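PDB 2BCG: Rab GDP-dissociation inhibitor from Saccharomyces cerevisiae, which inhibits GDP dissociation from the Rab GTPase SEC4, extracts GDP-bound YPT7 from vacuolar membranes and is essential to the yeast secretory pathway. Local coordinates for residues T19-E23 with S414-D418; S27-V32 with L251-Y255. All blocks are in the same frame, centred on the assembly; numbering follows the deposited sequence.

Contact 1 (T19-E23 with S414-D418)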
loop_
_atom_site.group_PDB
_atom_site.type_symbol
_atom_site.label_atom_id
_atom_site.label_comp_id
_atom_site.label_asym_id
_atom_site.label_seq_id
_atom_site.Cartn_x
_atom_site.Cartn_y
_atom_site.Cartn_z
ATOM N N THR A 19 -0.418 12.036 -1.983
ATOM C CA THR A 19 -1.001 10.690 -1.960
ATOM C C THR A 19 -0.159 9.699 -1.172
ATOM O O THR A 19 -0.141 8.504 -1.498
ATOM C CB THR A 19 -1.247 10.146 -3.385
ATOM O OG1 THR A 19 -0.010 10.129 -4.128
ATOM C CG2 THR A 19 -2.263 10.994 -4.136
ATOM N N GLY A 20 0.501 10.167 -0.108
ATOM C CA GLY A 20 0.920 9.236 0.940
ATOM C C GLY A 20 -0.207 8.417 1.531
ATOM O O GLY A 20 -1.390 8.812 1.495
ATOM N N ILE A 21 0.155 7.293 2.141
ATOM C CA ILE A 21 -0.866 6.402 2.695
ATOM C C ILE A 21 -1.819 7.079 3.737
ATOM O O ILE A 21 -3.010 6.801 3.747
ATOM C CB ILE A 21 -0.201 5.126 3.279
ATOM C CG1 ILE A 21 -1.235 4.098 3.750
ATOM C CG2 ILE A 21 0.812 5.454 4.378
ATOM C CD1 ILE A 21 -2.243 3.711 2.732
ATOM N N THR A 22 -1.306 7.916 4.628
ATOM C CA THR A 22 -2.202 8.559 5.599
ATOM C C THR A 22 -3.312 9.313 4.872
ATOM O O THR A 22 -4.497 9.154 5.211
ATOM C CB THR A 22 -1.416 9.500 6.492
ATOM O OG1 THR A 22 -0.403 8.763 7.163
ATOM C CG2 THR A 22 -2.331 10.219 7.494
ATOM N N GLU A 23 -2.934 10.070 3.843
ATOM C CA GLU A 23 -3.902 10.888 3.087
ATOM C C GLU A 23 -4.843 10.009 2.281
ATOM O O GLU A 23 -6.041 10.294 2.167
ATOM C CB GLU A 23 -3.205 11.853 2.132
ATOM C CG GLU A 23 -2.681 13.110 2.792
ATOM C CD GLU A 23 -1.495 12.883 3.712
ATOM O OE1 GLU A 23 -1.349 13.664 4.690
ATOM O OE2 GLU A 23 -0.654 12.000 3.414
ATOM N N SER A 414 -0.808 15.713 8.307
ATOM C CA SER A 414 -0.287 14.453 8.823
ATOM C C SER A 414 1.146 14.600 9.340
ATOM O O SER A 414 1.856 15.572 9.002
ATOM C CB SER A 414 -0.335 13.382 7.704
ATOM O OG SER A 414 0.413 13.842 6.573
ATOM N N ARG A 415 1.588 13.598 10.097
ATOM C CA ARG A 415 2.967 13.504 10.545
ATOM C C ARG A 415 3.860 12.790 9.501
ATOM O O ARG A 415 3.417 11.869 8.803
ATOM C CB ARG A 415 3.020 12.725 11.864
ATOM C CG ARG A 415 2.191 13.333 13.045
ATOM C CD ARG A 415 2.181 12.361 14.219
ATOM N NE ARG A 415 3.535 12.321 14.770
ATOM C CZ ARG A 415 4.017 13.174 15.668
ATOM N NH1 ARG A 415 3.234 14.129 16.189
ATOM N NH2 ARG A 415 5.284 13.059 16.066
ATOM N N SER A 416 5.116 13.211 9.392
ATOM C CA SER A 416 6.059 12.448 8.544
ATOM C C SER A 416 6.122 11.000 9.010
ATOM O O SER A 416 5.926 10.711 10.201
ATOM C CB SER A 416 7.473 13.022 8.599
ATOM O OG SER A 416 7.508 14.376 8.258
ATOM N N TYR A 417 6.388 10.068 8.091
ATOM C CA TYR A 417 6.461 8.645 8.511
ATOM C C TYR A 417 7.700 8.420 9.361
ATOM O O TYR A 417 8.795 8.846 8.989
ATOM C CB TYR A 417 6.452 7.735 7.276
ATOM C CG TYR A 417 5.186 7.970 6.476
ATOM C CD1 TYR A 417 3.953 7.520 6.971
ATOM C CD2 TYR A 417 5.197 8.696 5.284
ATOM C CE1 TYR A 417 2.764 7.788 6.326
ATOM C CE2 TYR A 417 3.997 8.947 4.584
ATOM C CZ TYR A 417 2.781 8.482 5.117
ATOM O OH TYR A 417 1.582 8.752 4.482
ATOM N N ASP A 418 7.480 7.791 10.512
ATOM C CA ASP A 418 8.488 7.792 11.567
ATOM C C ASP A 418 9.417 6.572 11.477
ATOM O O ASP A 418 9.366 5.812 10.501
ATOM C CB ASP A 418 7.810 7.940 12.949
ATOM C CG ASP A 418 6.966 6.734 13.354
ATOM O OD1 ASP A 418 6.084 6.879 14.258
ATOM O OD2 ASP A 418 7.187 5.628 12.827
HETATM O O HOH W 1 1.257 9.989 9.030
HETATM O O HOH W 2 1.815 11.292 3.919
#
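Y417 brings its phenol oxygen to the first turn of the helix that starts at I21, where the backbone N-H of T22 gives OH a nearly straight hydrogen bond (3.0 Å, 171°). S414 makes the second direct bond: its OG donates to E23 OE1 over 2.6 Å, on the syn lone pair of that oxygen. The glutamate gets there because its chain folds at chi2 (70°), turning the carboxylate toward S414.

Two waters extend this polar network. One donates to E23 OE2 at 2.6 Å and also hydrogen-bonds Y417 OH, so both carboxylate oxygens are engaged; the other accepts from T22 OG1 and donates to R415 O. Without the carboxylate, as with an alanine at E23, S414 OG would probably lose its acceptor and the water at Y417 OH one of its partners.

Apolar packing fills in around the bonds. I21 CG2 lies 3.6 Å from Y417 CE1, the two side chains crossing at about a right angle, while T22 CG2 rests 3.7 Å from S414 CB. Even a beta carbon on G20, the N-cap residue, would come too close to Y417 OH with the backbone as it stands.

The glycine-led turn between strand 14-17 and helix 21-32 belongs to the beta-alpha-beta start of a Rossmann-like fold, here met by the loop leaving the edge strand 411-413 of the same parallel sheet.

Contact 2 (S27-V32 with L251-Y255)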
loop_
_atom_site.group_PDB
_atom_site.type_symbol
_atom_site.label_atom_id
_atom_site.label_comp_id
_atom_site.label_asym_id
_atom_site.label_seq_id
_atom_site.Cartn_x
_atom_site.Cartn_y
_atom_site.Cartn_z
ATOM N N SER A 27 -8.794 10.003 2.564
ATOM C CA SER A 27 -9.589 10.274 1.362
ATOM C C SER A 27 -10.615 9.144 1.153
ATOM O O SER A 27 -11.817 9.397 0.903
ATOM C CB SER A 27 -8.659 10.423 0.161
ATOM O OG SER A 27 -9.414 10.601 -1.037
ATOM N N GLY A 28 -10.170 7.892 1.276
ATOM C CA GLY A 28 -11.109 6.758 1.145
ATOM C C GLY A 28 -12.217 6.753 2.187
ATOM O O GLY A 28 -13.382 6.586 1.847
ATOM N N LEU A 29 -11.854 6.954 3.457
ATOM C CA LEU A 29 -12.854 6.935 4.536
ATOM C C LEU A 29 -13.867 8.044 4.374
ATOM O O LEU A 29 -15.080 7.838 4.590
ATOM C CB LEU A 29 -12.179 7.041 5.917
ATOM C CG LEU A 29 -11.327 5.827 6.296
ATOM C CD1 LEU A 29 -10.619 6.124 7.575
ATOM C CD2 LEU A 29 -12.170 4.530 6.380
ATOM N N LEU A 30 -13.394 9.229 4.002
ATOM C CA LEU A 30 -14.309 10.359 3.847
ATOM C C LEU A 30 -15.215 10.197 2.617
ATOM O O LEU A 30 -16.384 10.537 2.687
ATOM C CB LEU A 30 -13.523 11.649 3.788
ATOM C CG LEU A 30 -12.848 12.002 5.134
ATOM C CD1 LEU A 30 -11.812 13.091 4.928
ATOM C CD2 LEU A 30 -13.912 12.479 6.186
ATOM N N SER A 31 -14.697 9.652 1.508
ATOM C CA SER A 31 -15.519 9.336 0.355
ATOM C C SER A 31 -16.589 8.309 0.767
ATOM O O SER A 31 -17.784 8.464 0.419
ATOM C CB SER A 31 -14.670 8.837 -0.818
ATOM O OG SER A 31 -13.960 9.924 -1.400
ATOM N N VAL A 32 -16.172 7.284 1.512
ATOM C CA VAL A 32 -17.137 6.284 2.021
ATOM C C VAL A 32 -18.230 6.933 2.888
ATOM O O VAL A 32 -19.399 6.509 2.815
ATOM C CB VAL A 32 -16.420 5.138 2.785
ATOM C CG1 VAL A 32 -17.441 4.260 3.548
ATOM C CG2 VAL A 32 -15.655 4.285 1.800
ATOM N N LEU A 251 -10.359 3.079 -3.530
ATOM C CA LEU A 251 -11.576 3.109 -2.665
ATOM C C LEU A 251 -12.227 4.501 -2.730
ATOM O O LEU A 251 -13.448 4.643 -2.937
ATOM C CB LEU A 251 -11.200 2.778 -1.218
ATOM C CG LEU A 251 -12.363 2.850 -0.226
ATOM C CD1 LEU A 251 -13.339 1.678 -0.379
ATOM C CD2 LEU A 251 -11.780 2.909 1.186
ATOM N N SER A 252 -11.410 5.538 -2.582
ATOM C CA SER A 252 -11.941 6.893 -2.666
ATOM C C SER A 252 -12.601 7.143 -4.039
ATOM O O SER A 252 -13.715 7.677 -4.100
ATOM C CB SER A 252 -10.830 7.921 -2.455
ATOM O OG SER A 252 -11.392 9.212 -2.433
ATOM N N ALA A 253 -11.918 6.763 -5.113
ATOM C CA ALA A 253 -12.464 6.996 -6.485
ATOM C C ALA A 253 -13.802 6.278 -6.668
ATOM O O ALA A 253 -14.745 6.821 -7.240
ATOM C CB ALA A 253 -11.448 6.530 -7.525
ATOM N N ILE A 254 -13.900 5.060 -6.148
ATOM C CA ILE A 254 -15.147 4.307 -6.268
ATOM C C ILE A 254 -16.289 5.070 -5.612
ATOM O O ILE A 254 -17.422 5.093 -6.118
ATOM C CB ILE A 254 -14.988 2.896 -5.632
ATOM C CG1 ILE A 254 -14.122 2.026 -6.541
ATOM C CG2 ILE A 254 -16.344 2.237 -5.391
ATOM C CD1 ILE A 254 -13.560 0.824 -5.882
ATOM N N TYR A 255 -15.998 5.661 -4.462
ATOM C CA TYR A 255 -17.022 6.358 -3.699
ATOM C C TYR A 255 -17.138 7.826 -4.040
ATOM O O TYR A 255 -17.753 8.587 -3.294
ATOM C CB TYR A 255 -16.826 6.151 -2.188
ATOM C CG TYR A 255 -17.300 4.794 -1.753
ATOM C CD1 TYR A 255 -18.598 4.623 -1.243
ATOM C CD2 TYR A 255 -16.478 3.677 -1.871
ATOM C CE1 TYR A 255 -19.034 3.370 -0.822
ATOM C CE2 TYR A 255 -16.909 2.412 -1.461
ATOM C CZ TYR A 255 -18.197 2.259 -0.951
ATOM O OH TYR A 255 -18.624 0.993 -0.524
#
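S252 places its hydroxyl between two serines of the facing helix. OG is hydrogen-bonded to S27 OG at 2.8 Å and to S31 OG at 2.9 Å, two residues one helical turn apart, and S252 OG reaches them by standing anti to its own backbone N (chi1 -175°). Beside this polar cluster the backbones come very close, with G28 CA 3.9 Å from S252 CA. L251 CD2 sits at the same distance from G28 CA; a beta carbon on G28 would come too close to that methyl, so the absence of a side chain is what allows the approach.

Farther along, V32 sets CG2 over the centre of one face of the Y255 ring, a CH-pi contact 3.9 Å from the centroid and 13° off the ring normal. The same methyl lies 4.1 Å from L251 CD1, while Y255 CB packs against S31 O at 3.6 Å. This is close helix-helix packing through a glycine and small serines, joining helix 21-32 of the Rossmann-like beta-alpha-beta unit to helix 243-254, within a region that interacts with YPT1.

Y255 is the first residue after helix 243-254 to leave helical geometry, and its N-H still bonds back to L251 O. In the next shell, S27 OG is also hydrogen-bonded to Y259 OH, on strand 258-260, and S27 and S31 touch V37 of strand 37-40. L251 and Y255 both pack on R447, and I254 makes backbone hydrogen bonds to a chain of another protein.

How the contacts relate
Contacts 1 and 2 share helix 21-32: contact 1 engages its first turn and contact 2 its C-terminal half, with their centres about 17 Å apart. Along the chain the order is 19-23, 27-32, 251-255 and 414-418, so the pairing of contact 2 falls wholly between the two halves of contact 1. The common helix joins strands 14-17 and 37-40 of the five-stranded parallel sheet. Its start meets the loop after one outermost strand, 411-413, whereas its end packs on the helix that precedes the other, 258-260. One helix thereby links sequence-distant parts of the fold, including part of the YPT1-interacting region at contact 2.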